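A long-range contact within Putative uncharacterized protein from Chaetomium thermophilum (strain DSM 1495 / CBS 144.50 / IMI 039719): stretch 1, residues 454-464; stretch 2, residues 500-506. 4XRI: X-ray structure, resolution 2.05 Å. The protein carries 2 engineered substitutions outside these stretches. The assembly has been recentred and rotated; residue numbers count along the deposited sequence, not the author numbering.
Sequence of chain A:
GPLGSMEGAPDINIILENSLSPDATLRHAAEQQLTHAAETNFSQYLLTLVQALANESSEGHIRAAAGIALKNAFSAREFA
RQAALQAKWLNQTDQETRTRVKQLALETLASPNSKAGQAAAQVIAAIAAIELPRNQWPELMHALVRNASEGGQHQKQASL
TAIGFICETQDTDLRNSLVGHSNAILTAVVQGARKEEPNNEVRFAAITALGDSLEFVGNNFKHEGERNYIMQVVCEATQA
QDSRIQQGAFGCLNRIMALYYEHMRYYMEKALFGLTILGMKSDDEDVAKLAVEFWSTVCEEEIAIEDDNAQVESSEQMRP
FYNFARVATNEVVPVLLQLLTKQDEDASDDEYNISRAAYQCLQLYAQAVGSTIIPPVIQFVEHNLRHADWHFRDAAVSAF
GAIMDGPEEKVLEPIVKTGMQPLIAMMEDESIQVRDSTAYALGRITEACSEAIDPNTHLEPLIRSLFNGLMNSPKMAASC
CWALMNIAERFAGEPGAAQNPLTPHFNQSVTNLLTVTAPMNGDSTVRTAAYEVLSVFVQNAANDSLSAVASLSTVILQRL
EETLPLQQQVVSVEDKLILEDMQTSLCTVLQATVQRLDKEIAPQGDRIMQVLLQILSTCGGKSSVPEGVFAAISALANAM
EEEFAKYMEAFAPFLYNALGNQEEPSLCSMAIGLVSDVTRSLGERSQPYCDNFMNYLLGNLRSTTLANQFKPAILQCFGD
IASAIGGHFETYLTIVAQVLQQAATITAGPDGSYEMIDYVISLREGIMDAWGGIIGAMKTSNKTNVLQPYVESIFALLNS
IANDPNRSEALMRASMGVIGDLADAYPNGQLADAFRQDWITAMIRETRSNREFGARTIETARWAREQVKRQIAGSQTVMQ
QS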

# COMPACT_ATOMS: atom_id res chain seq x y z
N ASP A 454 -22.97 -25.41 0.25
CA ASP A 454 -23.52 -26.25 -0.81
C ASP A 454 -24.51 -25.45 -1.64
O ASP A 454 -25.46 -24.87 -1.10
CB ASP A 454 -24.20 -27.50 -0.24
CG ASP A 454 -24.47 -28.55 -1.31
OD1 ASP A 454 -23.62 -29.45 -1.48
OD2 ASP A 454 -25.51 -28.46 -1.98
N PRO A 455 -24.29 -25.40 -2.96
CA PRO A 455 -25.10 -24.65 -3.92
C PRO A 455 -26.59 -24.99 -3.83
O PRO A 455 -27.42 -24.10 -3.62
CB PRO A 455 -24.54 -25.08 -5.28
CG PRO A 455 -23.14 -25.51 -4.98
CD PRO A 455 -23.18 -26.12 -3.62
N ASN A 456 -26.90 -26.27 -3.96
CA ASN A 456 -28.28 -26.74 -3.99
C ASN A 456 -29.11 -26.31 -2.78
O ASN A 456 -30.32 -26.15 -2.89
CB ASN A 456 -28.28 -28.26 -4.10
CG ASN A 456 -27.26 -28.77 -5.09
OD1 ASN A 456 -26.40 -29.59 -4.76
ND2 ASN A 456 -27.33 -28.27 -6.32
N THR A 457 -28.45 -26.12 -1.65
CA THR A 457 -29.15 -25.80 -0.41
C THR A 457 -29.15 -24.31 -0.08
O THR A 457 -30.21 -23.74 0.20
CB THR A 457 -28.53 -26.56 0.78
OG1 THR A 457 -28.33 -27.94 0.43
CG2 THR A 457 -29.44 -26.48 2.00
N HIS A 458 -27.98 -23.68 -0.13
CA HIS A 458 -27.83 -22.34 0.42
C HIS A 458 -27.63 -21.22 -0.61
O HIS A 458 -27.88 -20.05 -0.31
CB HIS A 458 -26.65 -22.31 1.40
CG HIS A 458 -26.87 -23.12 2.63
ND1 HIS A 458 -28.00 -23.00 3.42
CD2 HIS A 458 -26.10 -24.06 3.24
CE1 HIS A 458 -27.92 -23.82 4.44
NE2 HIS A 458 -26.77 -24.48 4.36
N LEU A 459 -27.18 -21.57 -1.81
CA LEU A 459 -26.79 -20.58 -2.81
C LEU A 459 -27.91 -19.61 -3.18
O LEU A 459 -27.72 -18.40 -3.13
CB LEU A 459 -26.29 -21.28 -4.08
CG LEU A 459 -25.53 -20.45 -5.12
CD1 LEU A 459 -24.44 -21.29 -5.75
CD2 LEU A 459 -26.47 -19.92 -6.19
N GLU A 460 -29.07 -20.14 -3.54
CA GLU A 460 -30.18 -19.30 -3.98
C GLU A 460 -30.70 -18.37 -2.88
O GLU A 460 -30.88 -17.18 -3.13
CB GLU A 460 -31.33 -20.16 -4.52
CG GLU A 460 -32.37 -19.40 -5.35
CD GLU A 460 -33.38 -18.65 -4.51
OE1 GLU A 460 -33.63 -19.05 -3.35
OE2 GLU A 460 -33.94 -17.64 -5.00
N PRO A 461 -30.95 -18.89 -1.65
CA PRO A 461 -31.38 -17.95 -0.62
C PRO A 461 -30.33 -16.90 -0.30
O PRO A 461 -30.66 -15.73 -0.09
CB PRO A 461 -31.63 -18.85 0.60
CG PRO A 461 -31.90 -20.18 0.02
CD PRO A 461 -31.00 -20.28 -1.16
N LEU A 462 -29.07 -17.32 -0.26
CA LEU A 462 -27.96 -16.41 -0.01
C LEU A 462 -27.95 -15.26 -1.00
O LEU A 462 -27.97 -14.10 -0.61
CB LEU A 462 -26.63 -17.16 -0.06
CG LEU A 462 -25.35 -16.33 0.11
CD1 LEU A 462 -25.38 -15.57 1.42
CD2 LEU A 462 -24.12 -17.22 0.03
N ILE A 463 -27.95 -15.60 -2.29
CA ILE A 463 -27.97 -14.61 -3.36
C ILE A 463 -29.21 -13.72 -3.26
O ILE A 463 -29.13 -12.50 -3.43
CB ILE A 463 -27.92 -15.28 -4.75
CG1 ILE A 463 -26.47 -15.36 -5.25
CG2 ILE A 463 -28.75 -14.53 -5.77
CD1 ILE A 463 -25.72 -16.57 -4.78
N ARG A 464 -30.36 -14.33 -2.97
CA ARG A 464 -31.62 -13.60 -2.92
C ARG A 464 -31.62 -12.56 -1.80
O ARG A 464 -32.09 -11.43 -1.99
CB ARG A 464 -32.79 -14.56 -2.74
CG ARG A 464 -34.14 -13.98 -3.09
CD ARG A 464 -35.22 -15.05 -3.11
NE ARG A 464 -35.39 -15.67 -1.80
CZ ARG A 464 -36.04 -16.81 -1.59
NH1 ARG A 464 -36.16 -17.29 -0.36
NH2 ARG A 464 -36.58 -17.46 -2.61
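Stretch 2 500-506: NPLTPHF

Stretch 2 lies along one side of the stretch 1 helix through side-chain packing alone; no hydrogen bond joins them, and together they bury 285 Å². Both run in the same general sense, Pro-455 lying nearest Pro-501 (CA to CA 6.5 Å) and Glu-460 nearest His-505 (CA to CA 7.9 Å). Stretch 2 begins with a type I turn from Asn-500 to Thr-503, in which Asn-500 N donates to Thr-503 OG1 (2.8 Å) and Asn-500 OD1 accepts a weak capping bond from Leu-502 N (3.0 Å), before the chain enters a helix.

Asp-454 occupies the N-cap position of the stretch 1 helix and does not reach stretch 2. Pro-455, Leu-459 and Ile-463, spaced four apart, share one helix face and point toward stretch 2. Pro-455 CB lies 4.2 Å from Pro-501 CB. After a wider pi-type opening turn, Leu-459 touches three residues: its CD1 lies 3.6 Å from Pro-501 CB, its CD2 3.7 Å from Leu-502 CD2 and 3.5 Å from His-505 ND1. The CA-to-CB bond of Glu-460 points sideways, and its CG lies 3.3 Å from His-505 NE2, oblique to the ring; Glu-460 OE1 forms a charge-only salt bridge with Arg-464 NH2 (3.4 Å). The helix kinks at Pro-461, whose nitrogen carries no hydrogen. Ile-463 closes the contact, its CD1 3.8 Å from Leu-502 CD2.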

# COMPACT_ATOMS: atom_id res chain seq x y z
N ASN A 500 -22.09 -23.16 -14.58
CA ASN A 500 -21.59 -23.15 -13.21
C ASN A 500 -22.81 -22.95 -12.29
O ASN A 500 -23.90 -22.71 -12.79
CB ASN A 500 -20.52 -22.06 -13.03
CG ASN A 500 -21.03 -20.65 -13.28
OD1 ASN A 500 -22.14 -20.29 -12.90
ND2 ASN A 500 -20.19 -19.84 -13.92
N PRO A 501 -22.63 -23.08 -10.96
CA PRO A 501 -23.81 -22.98 -10.09
C PRO A 501 -24.65 -21.70 -10.25
O PRO A 501 -25.86 -21.75 -10.01
CB PRO A 501 -23.21 -23.03 -8.69
CG PRO A 501 -21.98 -23.84 -8.85
CD PRO A 501 -21.43 -23.49 -10.20
N LEU A 502 -24.03 -20.60 -10.65
CA LEU A 502 -24.74 -19.32 -10.75
C LEU A 502 -25.48 -19.14 -12.07
O LEU A 502 -26.28 -18.22 -12.21
CB LEU A 502 -23.77 -18.16 -10.55
CG LEU A 502 -23.55 -17.70 -9.11
CD1 LEU A 502 -22.72 -16.43 -9.08
CD2 LEU A 502 -24.89 -17.48 -8.41
N THR A 503 -25.21 -20.01 -13.03
CA THR A 503 -25.78 -19.90 -14.37
C THR A 503 -27.32 -19.83 -14.40
O THR A 503 -27.88 -19.00 -15.10
CB THR A 503 -25.33 -21.07 -15.27
OG1 THR A 503 -23.90 -21.18 -15.24
CG2 THR A 503 -25.78 -20.84 -16.71
N PRO A 504 -28.00 -20.72 -13.64
CA PRO A 504 -29.46 -20.57 -13.67
C PRO A 504 -29.95 -19.30 -12.95
O PRO A 504 -31.13 -18.98 -13.03
CB PRO A 504 -29.96 -21.82 -12.95
CG PRO A 504 -28.83 -22.22 -12.07
CD PRO A 504 -27.60 -21.89 -12.85
N HIS A 505 -29.04 -18.61 -12.27
CA HIS A 505 -29.38 -17.36 -11.60
C HIS A 505 -28.83 -16.14 -12.34
O HIS A 505 -29.10 -15.00 -11.95
CB HIS A 505 -28.85 -17.35 -10.16
CG HIS A 505 -29.38 -18.47 -9.32
ND1 HIS A 505 -28.59 -19.53 -8.92
CD2 HIS A 505 -30.60 -18.69 -8.78
CE1 HIS A 505 -29.31 -20.36 -8.19
NE2 HIS A 505 -30.53 -19.87 -8.09
N PHE A 506 -28.07 -16.39 -13.40
CA PHE A 506 -27.32 -15.33 -14.08
C PHE A 506 -28.20 -14.20 -14.61
O PHE A 506 -27.98 -13.04 -14.28
CB PHE A 506 -26.50 -15.92 -15.23
CG PHE A 506 -25.57 -14.93 -15.87
CD1 PHE A 506 -25.90 -14.31 -17.06
CD2 PHE A 506 -24.36 -14.62 -15.27
CE1 PHE A 506 -25.05 -13.39 -17.64
CE2 PHE A 506 -23.50 -13.71 -15.85
CZ PHE A 506 -23.84 -13.09 -17.04